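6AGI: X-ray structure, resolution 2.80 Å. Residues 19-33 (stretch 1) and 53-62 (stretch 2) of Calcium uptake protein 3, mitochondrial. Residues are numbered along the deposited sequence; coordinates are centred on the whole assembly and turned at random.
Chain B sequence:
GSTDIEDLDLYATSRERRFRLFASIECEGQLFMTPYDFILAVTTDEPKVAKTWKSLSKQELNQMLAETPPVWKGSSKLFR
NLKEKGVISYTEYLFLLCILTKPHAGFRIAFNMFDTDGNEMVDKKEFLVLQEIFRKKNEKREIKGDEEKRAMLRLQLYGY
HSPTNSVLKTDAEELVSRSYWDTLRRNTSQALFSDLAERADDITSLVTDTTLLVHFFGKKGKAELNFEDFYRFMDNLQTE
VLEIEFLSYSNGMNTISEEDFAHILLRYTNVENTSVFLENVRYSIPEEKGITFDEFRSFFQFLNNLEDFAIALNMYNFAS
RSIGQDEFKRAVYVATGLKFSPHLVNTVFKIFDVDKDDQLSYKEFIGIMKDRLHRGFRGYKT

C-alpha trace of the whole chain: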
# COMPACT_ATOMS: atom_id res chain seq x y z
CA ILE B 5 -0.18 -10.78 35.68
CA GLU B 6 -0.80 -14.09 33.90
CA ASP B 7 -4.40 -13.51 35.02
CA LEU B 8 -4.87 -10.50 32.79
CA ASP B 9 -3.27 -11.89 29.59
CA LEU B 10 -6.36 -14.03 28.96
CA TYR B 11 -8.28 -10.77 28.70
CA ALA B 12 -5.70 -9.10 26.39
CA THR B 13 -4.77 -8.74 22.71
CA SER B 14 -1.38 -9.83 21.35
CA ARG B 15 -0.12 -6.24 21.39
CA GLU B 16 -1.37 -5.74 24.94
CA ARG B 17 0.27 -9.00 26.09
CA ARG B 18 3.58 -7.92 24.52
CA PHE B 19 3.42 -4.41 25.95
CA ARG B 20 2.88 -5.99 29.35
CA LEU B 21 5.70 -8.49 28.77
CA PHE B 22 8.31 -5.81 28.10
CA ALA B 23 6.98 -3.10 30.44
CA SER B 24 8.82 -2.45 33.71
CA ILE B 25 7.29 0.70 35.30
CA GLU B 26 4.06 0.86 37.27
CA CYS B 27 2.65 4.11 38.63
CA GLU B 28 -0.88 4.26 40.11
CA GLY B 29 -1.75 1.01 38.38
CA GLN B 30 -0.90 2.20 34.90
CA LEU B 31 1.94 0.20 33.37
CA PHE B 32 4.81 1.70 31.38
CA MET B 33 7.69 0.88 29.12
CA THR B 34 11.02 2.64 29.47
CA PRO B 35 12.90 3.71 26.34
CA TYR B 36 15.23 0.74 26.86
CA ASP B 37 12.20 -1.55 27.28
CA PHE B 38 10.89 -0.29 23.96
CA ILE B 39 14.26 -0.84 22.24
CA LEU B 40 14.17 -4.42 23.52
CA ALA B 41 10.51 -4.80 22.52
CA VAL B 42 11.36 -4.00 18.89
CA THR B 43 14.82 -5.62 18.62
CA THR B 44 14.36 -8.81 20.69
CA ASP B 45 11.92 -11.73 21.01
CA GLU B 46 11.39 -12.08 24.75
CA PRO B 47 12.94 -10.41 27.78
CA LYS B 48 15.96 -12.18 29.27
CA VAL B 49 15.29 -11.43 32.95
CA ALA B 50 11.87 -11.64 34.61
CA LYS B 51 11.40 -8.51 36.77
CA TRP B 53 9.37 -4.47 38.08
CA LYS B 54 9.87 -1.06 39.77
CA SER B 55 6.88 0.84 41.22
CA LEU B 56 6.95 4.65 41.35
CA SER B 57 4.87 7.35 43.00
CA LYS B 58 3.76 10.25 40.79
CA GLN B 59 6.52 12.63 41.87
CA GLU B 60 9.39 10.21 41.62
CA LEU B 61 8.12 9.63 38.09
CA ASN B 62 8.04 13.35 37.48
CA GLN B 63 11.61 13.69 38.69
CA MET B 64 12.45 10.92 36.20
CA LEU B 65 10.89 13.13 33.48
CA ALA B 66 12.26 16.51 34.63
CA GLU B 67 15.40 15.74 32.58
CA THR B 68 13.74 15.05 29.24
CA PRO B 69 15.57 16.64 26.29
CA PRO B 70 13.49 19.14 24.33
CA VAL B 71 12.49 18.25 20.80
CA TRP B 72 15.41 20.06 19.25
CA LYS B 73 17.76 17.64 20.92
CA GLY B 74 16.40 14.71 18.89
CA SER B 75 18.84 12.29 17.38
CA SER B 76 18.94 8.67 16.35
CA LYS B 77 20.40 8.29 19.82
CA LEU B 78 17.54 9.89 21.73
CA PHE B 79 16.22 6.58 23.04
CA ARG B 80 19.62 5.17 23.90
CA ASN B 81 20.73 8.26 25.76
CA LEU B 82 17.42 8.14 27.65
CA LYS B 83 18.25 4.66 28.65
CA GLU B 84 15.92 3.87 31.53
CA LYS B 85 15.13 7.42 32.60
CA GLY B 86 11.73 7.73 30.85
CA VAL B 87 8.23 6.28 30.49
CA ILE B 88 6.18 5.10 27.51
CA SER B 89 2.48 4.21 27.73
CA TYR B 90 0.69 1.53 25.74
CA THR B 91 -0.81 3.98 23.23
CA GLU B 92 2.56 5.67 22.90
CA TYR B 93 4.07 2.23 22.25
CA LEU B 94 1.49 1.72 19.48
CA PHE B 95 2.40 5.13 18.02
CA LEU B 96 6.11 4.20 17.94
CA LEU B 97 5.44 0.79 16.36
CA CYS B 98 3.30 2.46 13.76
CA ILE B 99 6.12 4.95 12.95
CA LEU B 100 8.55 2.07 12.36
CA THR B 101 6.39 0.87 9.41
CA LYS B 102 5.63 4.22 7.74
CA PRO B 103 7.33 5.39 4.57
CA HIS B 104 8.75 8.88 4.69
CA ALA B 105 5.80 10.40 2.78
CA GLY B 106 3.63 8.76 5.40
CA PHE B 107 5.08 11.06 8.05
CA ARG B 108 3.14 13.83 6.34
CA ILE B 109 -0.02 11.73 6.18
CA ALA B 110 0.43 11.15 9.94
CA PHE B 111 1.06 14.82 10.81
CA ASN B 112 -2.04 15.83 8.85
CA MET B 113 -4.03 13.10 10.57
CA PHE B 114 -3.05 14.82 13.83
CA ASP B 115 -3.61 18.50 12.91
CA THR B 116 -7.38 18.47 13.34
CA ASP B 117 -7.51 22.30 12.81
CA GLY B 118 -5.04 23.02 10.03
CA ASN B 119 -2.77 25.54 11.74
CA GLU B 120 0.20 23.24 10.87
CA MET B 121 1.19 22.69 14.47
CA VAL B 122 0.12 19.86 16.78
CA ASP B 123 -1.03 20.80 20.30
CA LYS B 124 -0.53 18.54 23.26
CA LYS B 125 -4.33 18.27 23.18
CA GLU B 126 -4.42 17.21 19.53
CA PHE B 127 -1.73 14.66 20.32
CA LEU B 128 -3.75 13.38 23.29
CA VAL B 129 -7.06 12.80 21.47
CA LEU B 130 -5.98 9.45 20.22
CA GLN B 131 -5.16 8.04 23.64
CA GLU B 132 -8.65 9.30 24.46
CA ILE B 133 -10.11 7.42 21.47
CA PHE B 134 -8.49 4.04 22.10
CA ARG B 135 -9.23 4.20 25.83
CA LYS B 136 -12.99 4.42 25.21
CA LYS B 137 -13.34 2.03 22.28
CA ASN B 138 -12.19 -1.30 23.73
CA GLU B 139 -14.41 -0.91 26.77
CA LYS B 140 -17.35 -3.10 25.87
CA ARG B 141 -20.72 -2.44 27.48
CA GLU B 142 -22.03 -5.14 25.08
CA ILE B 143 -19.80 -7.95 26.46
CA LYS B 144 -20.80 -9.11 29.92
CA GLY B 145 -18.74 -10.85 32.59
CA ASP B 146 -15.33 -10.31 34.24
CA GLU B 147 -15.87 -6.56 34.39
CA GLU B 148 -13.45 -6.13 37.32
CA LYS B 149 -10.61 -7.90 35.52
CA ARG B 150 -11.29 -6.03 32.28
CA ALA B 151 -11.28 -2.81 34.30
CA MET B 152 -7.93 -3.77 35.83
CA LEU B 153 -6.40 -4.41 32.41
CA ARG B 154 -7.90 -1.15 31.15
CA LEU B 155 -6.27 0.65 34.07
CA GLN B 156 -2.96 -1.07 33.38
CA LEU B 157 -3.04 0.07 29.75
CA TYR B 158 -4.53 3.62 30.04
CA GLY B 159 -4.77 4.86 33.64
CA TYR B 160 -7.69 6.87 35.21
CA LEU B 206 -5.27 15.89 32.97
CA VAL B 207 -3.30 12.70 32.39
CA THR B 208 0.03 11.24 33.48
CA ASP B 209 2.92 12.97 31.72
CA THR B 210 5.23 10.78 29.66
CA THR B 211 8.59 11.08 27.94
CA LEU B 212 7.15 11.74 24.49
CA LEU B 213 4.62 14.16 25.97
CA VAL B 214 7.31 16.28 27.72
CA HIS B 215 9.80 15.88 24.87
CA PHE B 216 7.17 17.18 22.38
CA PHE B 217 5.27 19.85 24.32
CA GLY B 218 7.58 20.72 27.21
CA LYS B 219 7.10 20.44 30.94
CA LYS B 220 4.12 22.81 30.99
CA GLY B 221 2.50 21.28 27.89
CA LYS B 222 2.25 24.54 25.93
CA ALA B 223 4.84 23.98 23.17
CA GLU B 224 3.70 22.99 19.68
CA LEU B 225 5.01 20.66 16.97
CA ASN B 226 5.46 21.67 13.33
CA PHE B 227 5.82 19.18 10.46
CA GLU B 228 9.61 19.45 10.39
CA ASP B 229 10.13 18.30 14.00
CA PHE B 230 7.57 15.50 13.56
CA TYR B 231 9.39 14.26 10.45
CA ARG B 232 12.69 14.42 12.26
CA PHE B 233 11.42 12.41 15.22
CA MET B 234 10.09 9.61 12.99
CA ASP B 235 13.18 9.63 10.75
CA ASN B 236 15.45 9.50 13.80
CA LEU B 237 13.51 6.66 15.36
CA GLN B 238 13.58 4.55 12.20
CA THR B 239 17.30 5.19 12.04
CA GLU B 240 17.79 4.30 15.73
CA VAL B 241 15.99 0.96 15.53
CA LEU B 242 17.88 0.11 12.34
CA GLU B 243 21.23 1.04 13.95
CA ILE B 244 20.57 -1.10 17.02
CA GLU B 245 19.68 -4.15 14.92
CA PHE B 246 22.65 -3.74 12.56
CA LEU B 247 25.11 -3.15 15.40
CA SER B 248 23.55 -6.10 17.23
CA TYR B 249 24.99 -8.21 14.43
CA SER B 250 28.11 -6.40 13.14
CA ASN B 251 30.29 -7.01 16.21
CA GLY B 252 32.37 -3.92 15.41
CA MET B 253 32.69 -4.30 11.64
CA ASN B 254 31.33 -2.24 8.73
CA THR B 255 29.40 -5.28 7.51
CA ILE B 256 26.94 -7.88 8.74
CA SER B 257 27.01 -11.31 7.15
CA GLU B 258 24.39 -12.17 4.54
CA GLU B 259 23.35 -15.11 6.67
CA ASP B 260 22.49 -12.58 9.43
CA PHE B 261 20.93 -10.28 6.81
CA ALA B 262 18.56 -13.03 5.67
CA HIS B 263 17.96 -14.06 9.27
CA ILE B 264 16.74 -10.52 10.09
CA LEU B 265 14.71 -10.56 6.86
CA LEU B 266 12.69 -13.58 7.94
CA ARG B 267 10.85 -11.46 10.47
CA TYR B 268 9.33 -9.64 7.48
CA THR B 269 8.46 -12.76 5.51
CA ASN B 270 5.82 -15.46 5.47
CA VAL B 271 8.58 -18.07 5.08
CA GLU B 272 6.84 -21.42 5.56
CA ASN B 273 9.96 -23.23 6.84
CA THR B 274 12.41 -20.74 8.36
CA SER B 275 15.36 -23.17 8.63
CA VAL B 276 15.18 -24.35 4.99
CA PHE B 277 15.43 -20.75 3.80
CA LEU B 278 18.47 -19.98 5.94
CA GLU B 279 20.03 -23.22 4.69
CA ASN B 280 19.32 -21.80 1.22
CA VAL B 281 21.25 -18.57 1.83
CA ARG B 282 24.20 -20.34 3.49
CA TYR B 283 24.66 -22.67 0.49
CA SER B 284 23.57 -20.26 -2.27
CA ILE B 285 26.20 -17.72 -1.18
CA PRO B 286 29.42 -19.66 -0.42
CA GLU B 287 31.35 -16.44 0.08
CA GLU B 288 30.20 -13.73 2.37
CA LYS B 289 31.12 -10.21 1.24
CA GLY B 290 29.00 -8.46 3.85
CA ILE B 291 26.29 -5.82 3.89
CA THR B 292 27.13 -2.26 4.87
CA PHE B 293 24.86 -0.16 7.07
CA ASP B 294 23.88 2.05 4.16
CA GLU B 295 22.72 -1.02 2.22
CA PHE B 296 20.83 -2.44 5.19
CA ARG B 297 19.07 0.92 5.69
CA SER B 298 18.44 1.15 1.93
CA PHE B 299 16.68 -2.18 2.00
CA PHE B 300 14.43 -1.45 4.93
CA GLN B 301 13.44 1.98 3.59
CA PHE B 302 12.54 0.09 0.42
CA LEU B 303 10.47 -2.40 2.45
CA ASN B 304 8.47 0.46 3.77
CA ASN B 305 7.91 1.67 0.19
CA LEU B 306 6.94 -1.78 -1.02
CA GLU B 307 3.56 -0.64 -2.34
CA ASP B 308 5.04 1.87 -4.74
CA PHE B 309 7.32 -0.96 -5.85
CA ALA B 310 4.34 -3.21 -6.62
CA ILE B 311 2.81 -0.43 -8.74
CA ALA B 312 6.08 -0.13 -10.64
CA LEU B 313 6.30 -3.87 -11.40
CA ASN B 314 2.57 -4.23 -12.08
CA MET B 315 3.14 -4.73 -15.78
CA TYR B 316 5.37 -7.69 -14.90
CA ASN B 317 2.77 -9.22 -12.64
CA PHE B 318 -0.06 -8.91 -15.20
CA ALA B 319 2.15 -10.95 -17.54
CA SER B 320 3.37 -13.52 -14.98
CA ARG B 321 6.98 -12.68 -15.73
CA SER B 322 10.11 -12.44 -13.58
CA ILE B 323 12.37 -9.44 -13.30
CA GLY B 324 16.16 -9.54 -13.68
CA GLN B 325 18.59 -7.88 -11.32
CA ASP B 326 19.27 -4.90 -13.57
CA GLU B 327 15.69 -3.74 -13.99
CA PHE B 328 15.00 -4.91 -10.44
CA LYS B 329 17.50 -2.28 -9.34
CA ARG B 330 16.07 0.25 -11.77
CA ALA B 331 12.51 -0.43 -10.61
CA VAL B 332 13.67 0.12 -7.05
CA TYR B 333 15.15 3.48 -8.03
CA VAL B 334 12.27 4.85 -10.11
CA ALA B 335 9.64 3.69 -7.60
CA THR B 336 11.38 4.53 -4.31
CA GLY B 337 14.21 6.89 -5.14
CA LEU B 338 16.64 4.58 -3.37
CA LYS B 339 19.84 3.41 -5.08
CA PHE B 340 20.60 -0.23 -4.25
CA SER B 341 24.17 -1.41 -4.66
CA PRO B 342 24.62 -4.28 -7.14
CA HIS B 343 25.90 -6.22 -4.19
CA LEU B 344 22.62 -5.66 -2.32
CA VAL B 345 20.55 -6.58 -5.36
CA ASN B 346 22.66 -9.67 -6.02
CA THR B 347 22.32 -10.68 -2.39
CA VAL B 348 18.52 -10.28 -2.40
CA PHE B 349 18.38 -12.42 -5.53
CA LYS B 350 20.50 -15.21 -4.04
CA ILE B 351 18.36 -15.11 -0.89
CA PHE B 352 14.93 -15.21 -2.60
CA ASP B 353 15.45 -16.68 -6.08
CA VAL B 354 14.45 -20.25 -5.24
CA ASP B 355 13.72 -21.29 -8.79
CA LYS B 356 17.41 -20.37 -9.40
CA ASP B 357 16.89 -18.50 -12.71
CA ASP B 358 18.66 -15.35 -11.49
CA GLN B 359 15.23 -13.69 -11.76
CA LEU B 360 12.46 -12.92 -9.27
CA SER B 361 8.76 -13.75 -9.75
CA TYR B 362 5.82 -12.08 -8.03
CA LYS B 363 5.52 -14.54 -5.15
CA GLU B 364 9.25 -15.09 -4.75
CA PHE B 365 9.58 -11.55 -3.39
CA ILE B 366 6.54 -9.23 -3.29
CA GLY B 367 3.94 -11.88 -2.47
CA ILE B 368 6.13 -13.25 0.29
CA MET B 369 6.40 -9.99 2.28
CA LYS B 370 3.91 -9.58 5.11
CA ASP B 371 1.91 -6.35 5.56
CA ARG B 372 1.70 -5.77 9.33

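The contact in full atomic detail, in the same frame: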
# COMPACT_ATOMS: atom_id res chain seq x y z
N PHE B 19 3.17 -5.61 25.16
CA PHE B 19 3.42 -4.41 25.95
C PHE B 19 3.67 -4.79 27.40
O PHE B 19 4.68 -4.40 28.00
CB PHE B 19 2.25 -3.45 25.89
CG PHE B 19 2.48 -2.21 26.69
CD1 PHE B 19 3.51 -1.36 26.38
CD2 PHE B 19 1.74 -1.98 27.85
CE1 PHE B 19 3.74 -0.21 27.14
CE2 PHE B 19 1.96 -0.86 28.62
CZ PHE B 19 2.97 0.04 28.27
N ARG B 20 2.75 -5.59 27.96
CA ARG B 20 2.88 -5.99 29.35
C ARG B 20 4.14 -6.82 29.57
O ARG B 20 4.78 -6.72 30.63
CB ARG B 20 1.65 -6.75 29.79
CG ARG B 20 0.38 -5.91 29.87
CD ARG B 20 -0.79 -6.81 30.20
NE ARG B 20 -0.30 -7.94 30.98
CZ ARG B 20 -0.69 -8.23 32.20
NH1 ARG B 20 -1.56 -7.46 32.81
NH2 ARG B 20 -0.18 -9.29 32.81
N LEU B 21 4.52 -7.65 28.59
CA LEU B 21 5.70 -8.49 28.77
C LEU B 21 6.96 -7.65 28.91
O LEU B 21 7.81 -7.92 29.77
CB LEU B 21 5.84 -9.44 27.59
CG LEU B 21 7.04 -10.38 27.61
CD1 LEU B 21 6.87 -11.40 28.73
CD2 LEU B 21 7.15 -11.06 26.30
N PHE B 22 7.10 -6.62 28.07
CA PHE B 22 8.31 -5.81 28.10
C PHE B 22 8.25 -4.64 29.07
O PHE B 22 9.30 -4.07 29.36
CB PHE B 22 8.61 -5.31 26.70
CG PHE B 22 9.28 -6.34 25.84
CD1 PHE B 22 10.66 -6.49 25.88
CD2 PHE B 22 8.55 -7.14 24.99
CE1 PHE B 22 11.28 -7.42 25.08
CE2 PHE B 22 9.17 -8.08 24.17
CZ PHE B 22 10.54 -8.22 24.23
N ALA B 23 7.08 -4.27 29.57
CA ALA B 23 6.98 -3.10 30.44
C ALA B 23 7.60 -3.38 31.80
O ALA B 23 7.56 -4.50 32.31
CB ALA B 23 5.52 -2.67 30.59
N SER B 24 8.16 -2.32 32.41
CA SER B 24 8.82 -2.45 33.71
C SER B 24 8.43 -1.39 34.73
O SER B 24 8.88 -1.48 35.88
CB SER B 24 10.36 -2.49 33.55
OG SER B 24 10.96 -1.22 33.35
N ILE B 25 7.63 -0.38 34.38
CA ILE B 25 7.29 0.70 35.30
C ILE B 25 5.80 0.63 35.59
O ILE B 25 4.98 0.54 34.67
CB ILE B 25 7.64 2.09 34.71
CG1 ILE B 25 9.07 2.13 34.18
CG2 ILE B 25 7.44 3.17 35.74
CD1 ILE B 25 10.12 1.96 35.23
N GLU B 26 5.45 0.72 36.87
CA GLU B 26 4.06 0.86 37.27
C GLU B 26 3.94 2.15 38.05
O GLU B 26 4.78 2.45 38.90
CB GLU B 26 3.62 -0.35 38.10
CG GLU B 26 2.24 -0.24 38.70
CD GLU B 26 2.22 0.41 40.08
OE1 GLU B 26 3.00 -0.02 40.97
OE2 GLU B 26 1.45 1.36 40.26
N CYS B 27 2.89 2.93 37.80
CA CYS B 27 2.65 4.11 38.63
C CYS B 27 1.15 4.34 38.69
O CYS B 27 0.54 4.69 37.68
CB CYS B 27 3.38 5.34 38.09
SG CYS B 27 2.78 6.93 38.77
N GLU B 28 0.57 4.18 39.89
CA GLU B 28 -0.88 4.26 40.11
C GLU B 28 -1.63 3.32 39.18
O GLU B 28 -2.56 3.71 38.47
CB GLU B 28 -1.37 5.70 39.99
CG GLU B 28 -0.35 6.68 40.56
CD GLU B 28 -0.98 7.95 41.06
OE1 GLU B 28 -0.33 8.65 41.89
OE2 GLU B 28 -2.11 8.24 40.64
N GLY B 29 -1.14 2.08 39.13
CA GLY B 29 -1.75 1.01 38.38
C GLY B 29 -1.57 1.04 36.89
O GLY B 29 -1.74 0.00 36.24
N GLN B 30 -1.24 2.19 36.31
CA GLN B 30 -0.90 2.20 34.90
C GLN B 30 0.50 1.64 34.70
O GLN B 30 1.42 1.97 35.44
CB GLN B 30 -1.00 3.60 34.32
CG GLN B 30 -0.67 3.57 32.85
CD GLN B 30 -1.00 4.86 32.18
OE1 GLN B 30 -1.40 5.81 32.85
NE2 GLN B 30 -0.81 4.92 30.86
N LEU B 31 0.65 0.80 33.68
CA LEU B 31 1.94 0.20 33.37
C LEU B 31 2.67 0.97 32.27
O LEU B 31 2.06 1.56 31.37
CB LEU B 31 1.77 -1.25 32.95
CG LEU B 31 1.15 -2.14 34.00
CD1 LEU B 31 1.19 -3.55 33.45
CD2 LEU B 31 1.87 -2.04 35.35
N PHE B 32 4.01 0.92 32.32
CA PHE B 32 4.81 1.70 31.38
C PHE B 32 6.02 0.92 30.90
O PHE B 32 6.56 0.04 31.57
CB PHE B 32 5.31 3.03 31.97
CG PHE B 32 4.22 3.97 32.29
CD1 PHE B 32 3.66 4.75 31.31
CD2 PHE B 32 3.75 4.07 33.58
CE1 PHE B 32 2.64 5.62 31.61
CE2 PHE B 32 2.72 4.94 33.90
CZ PHE B 32 2.16 5.73 32.91
N MET B 33 6.47 1.34 29.74
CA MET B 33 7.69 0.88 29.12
C MET B 33 8.73 1.98 29.33
O MET B 33 8.38 3.16 29.31
CB MET B 33 7.34 0.66 27.64
CG MET B 33 8.05 -0.36 26.81
SD MET B 33 7.09 -0.58 25.29
CE MET B 33 6.94 -2.33 25.25
N TRP B 53 10.70 -5.07 38.20
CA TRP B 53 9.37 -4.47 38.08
C TRP B 53 9.16 -3.32 39.08
O TRP B 53 8.44 -3.49 40.07
CB TRP B 53 8.31 -5.54 38.28
CG TRP B 53 6.99 -5.19 37.69
CD1 TRP B 53 6.05 -4.34 38.21
CD2 TRP B 53 6.44 -5.69 36.46
NE1 TRP B 53 4.95 -4.28 37.38
CE2 TRP B 53 5.17 -5.09 36.30
CE3 TRP B 53 6.90 -6.57 35.48
CZ2 TRP B 53 4.36 -5.35 35.20
CZ3 TRP B 53 6.09 -6.83 34.39
CH2 TRP B 53 4.84 -6.22 34.26
N LYS B 54 9.74 -2.15 38.79
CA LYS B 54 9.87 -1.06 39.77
C LYS B 54 8.63 -0.17 39.81
O LYS B 54 8.13 0.25 38.77
CB LYS B 54 11.14 -0.25 39.47
N SER B 55 8.14 0.12 41.02
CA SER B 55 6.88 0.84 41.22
C SER B 55 7.15 2.24 41.76
O SER B 55 7.73 2.39 42.84
CB SER B 55 5.97 0.07 42.17
OG SER B 55 4.88 0.87 42.60
N LEU B 56 6.67 3.26 41.04
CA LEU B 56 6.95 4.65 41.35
C LEU B 56 5.69 5.37 41.83
O LEU B 56 4.58 5.06 41.39
CB LEU B 56 7.49 5.40 40.12
CG LEU B 56 8.64 4.78 39.31
CD1 LEU B 56 9.29 5.82 38.41
CD2 LEU B 56 9.68 4.16 40.23
N SER B 57 5.88 6.34 42.73
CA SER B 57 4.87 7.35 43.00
C SER B 57 4.91 8.41 41.91
O SER B 57 5.88 8.52 41.15
CB SER B 57 5.10 8.02 44.35
OG SER B 57 5.90 9.19 44.19
N LYS B 58 3.87 9.26 41.86
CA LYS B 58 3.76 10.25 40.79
C LYS B 58 4.95 11.21 40.77
O LYS B 58 5.40 11.61 39.68
CB LYS B 58 2.44 11.01 40.89
CG LYS B 58 1.92 11.55 39.54
CD LYS B 58 1.06 10.53 38.78
CE LYS B 58 -0.06 11.17 37.91
NZ LYS B 58 0.29 12.38 37.07
N GLN B 59 5.48 11.60 41.94
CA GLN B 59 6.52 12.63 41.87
C GLN B 59 7.91 12.05 41.73
O GLN B 59 8.82 12.75 41.25
CB GLN B 59 6.45 13.58 43.09
CG GLN B 59 6.04 14.99 42.66
CD GLN B 59 4.57 15.07 42.24
OE1 GLN B 59 3.69 14.64 42.97
NE2 GLN B 59 4.32 15.51 41.00
N GLU B 60 8.13 10.78 42.06
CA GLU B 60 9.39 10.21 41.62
C GLU B 60 9.39 9.97 40.12
O GLU B 60 10.43 10.16 39.45
CB GLU B 60 9.72 8.92 42.38
CG GLU B 60 8.55 8.09 42.86
CD GLU B 60 9.01 6.97 43.79
OE1 GLU B 60 10.16 7.03 44.27
OE2 GLU B 60 8.22 6.03 44.06
N LEU B 61 8.23 9.67 39.55
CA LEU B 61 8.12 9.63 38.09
C LEU B 61 8.40 11.01 37.50
O LEU B 61 9.09 11.14 36.48
CB LEU B 61 6.73 9.14 37.66
CG LEU B 61 6.46 8.71 36.21
CD1 LEU B 61 5.04 8.13 36.06
CD2 LEU B 61 6.70 9.76 35.14
N ASN B 62 7.85 12.06 38.11
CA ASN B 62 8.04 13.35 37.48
C ASN B 62 9.44 13.91 37.69
O ASN B 62 9.88 14.75 36.89
CB ASN B 62 6.94 14.32 37.92
CG ASN B 62 5.76 14.32 36.94
OD1 ASN B 62 4.71 13.75 37.23
ND2 ASN B 62 5.96 14.90 35.75
O HOH W 1 2.00 4.37 42.54

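The two stretches are joined by a short parallel strand pairing, residues 24-27 beside 53-56, with apolar side chains gathered near both ends and a carboxylate-hydroxyl bond along its exposed side. The register follows the CA-CA distances: Ser-24 CA to Trp-53 CA is 4.8 Å, Glu-26 CA to Ser-55 CA 4.9 Å and Cys-27 CA to Leu-56 CA 5.1 Å, and the contact buries 674 Å² over both sides.

Hydrogen-bond quality improves along the pairing. Lys-54 N donates to Ser-24 O at 3.1 Å, but the angle of 128° makes the bond weak; Glu-26 N to Lys-54 O is straighter at 163° yet long at 3.3 Å, and also weak. The firm bond is Leu-56 N to Glu-26 O, 3.0 Å at 170°. Glu-26 thus uses both its backbone N and O toward the partner, as expected of alternate residues in a parallel ladder. CA-H...O contacts supplement these bonds, including Ser-55 CA to Glu-26 O and Cys-27 CA to Leu-56 O, each 3.5 Å. Where direct pairing ends, Glu-28 N lies 4.4 Å from Leu-56 O, too far to bond, and a water fills the gap: it accepts from Glu-28 N at 3.0 Å and donates to Leu-56 O at 2.9 Å.

Glu-26 and Ser-55 project from the same face of the sheet. With chi1 t and chi2 m, the glutamate bends its carboxylate so that Glu-26 OE1 accepts from Ser-55 OG at 2.6 Å. Its other oxygen, Glu-26 OE2, accepts from Gly-29 N at 2.9 Å and 167°, tying the same side chain to the type I' turn from Cys-27 to Gln-30. A carboxylate suits this place because its two acceptors serve the partner strand and the turn at once. Gly-29 has a phi of 75°, a region that favours glycine.

The buried Ile-25 lies on the other face, Ile-25 CG2 4.1 Å from Leu-56 CG. Further along, Cys-27 SG packs 3.7 Å from Leu-61 CD1. Leu-61 points toward stretch 1 from the helix and also approaches Phe-32, Leu-61 CD1 to Phe-32 CE2 4.5 Å. The small, apolar thiol fits between strand and helix, Cys-27 SG also lying 4.0 Å from Lys-58 CD in that residue's aliphatic chain. The helix start is organised by Ser-57, where Ser-57 OG caps it by accepting weak bonds from Gln-59 N (3.3 Å) and Glu-60 N (3.5 Å), while Ser-57 N donates to Glu-60 OE2 at 2.7 Å.

At the opposite end, Trp-53 has the largest area covered by the other stretch, 116 Å². Its chi1 t rotamer carries the indole across stretch 1: Ala-23 O lies over one ring face, 3.5 Å from Trp-53 CZ3, while Leu-31 CD1 meets the ring edge 4.0 Å from Trp-53 CZ2. Arg-20 O is also at the edge, 3.7 Å from Trp-53 CH2. The broad ring can span these separated groups, although its high B factors call for caution about exact distances.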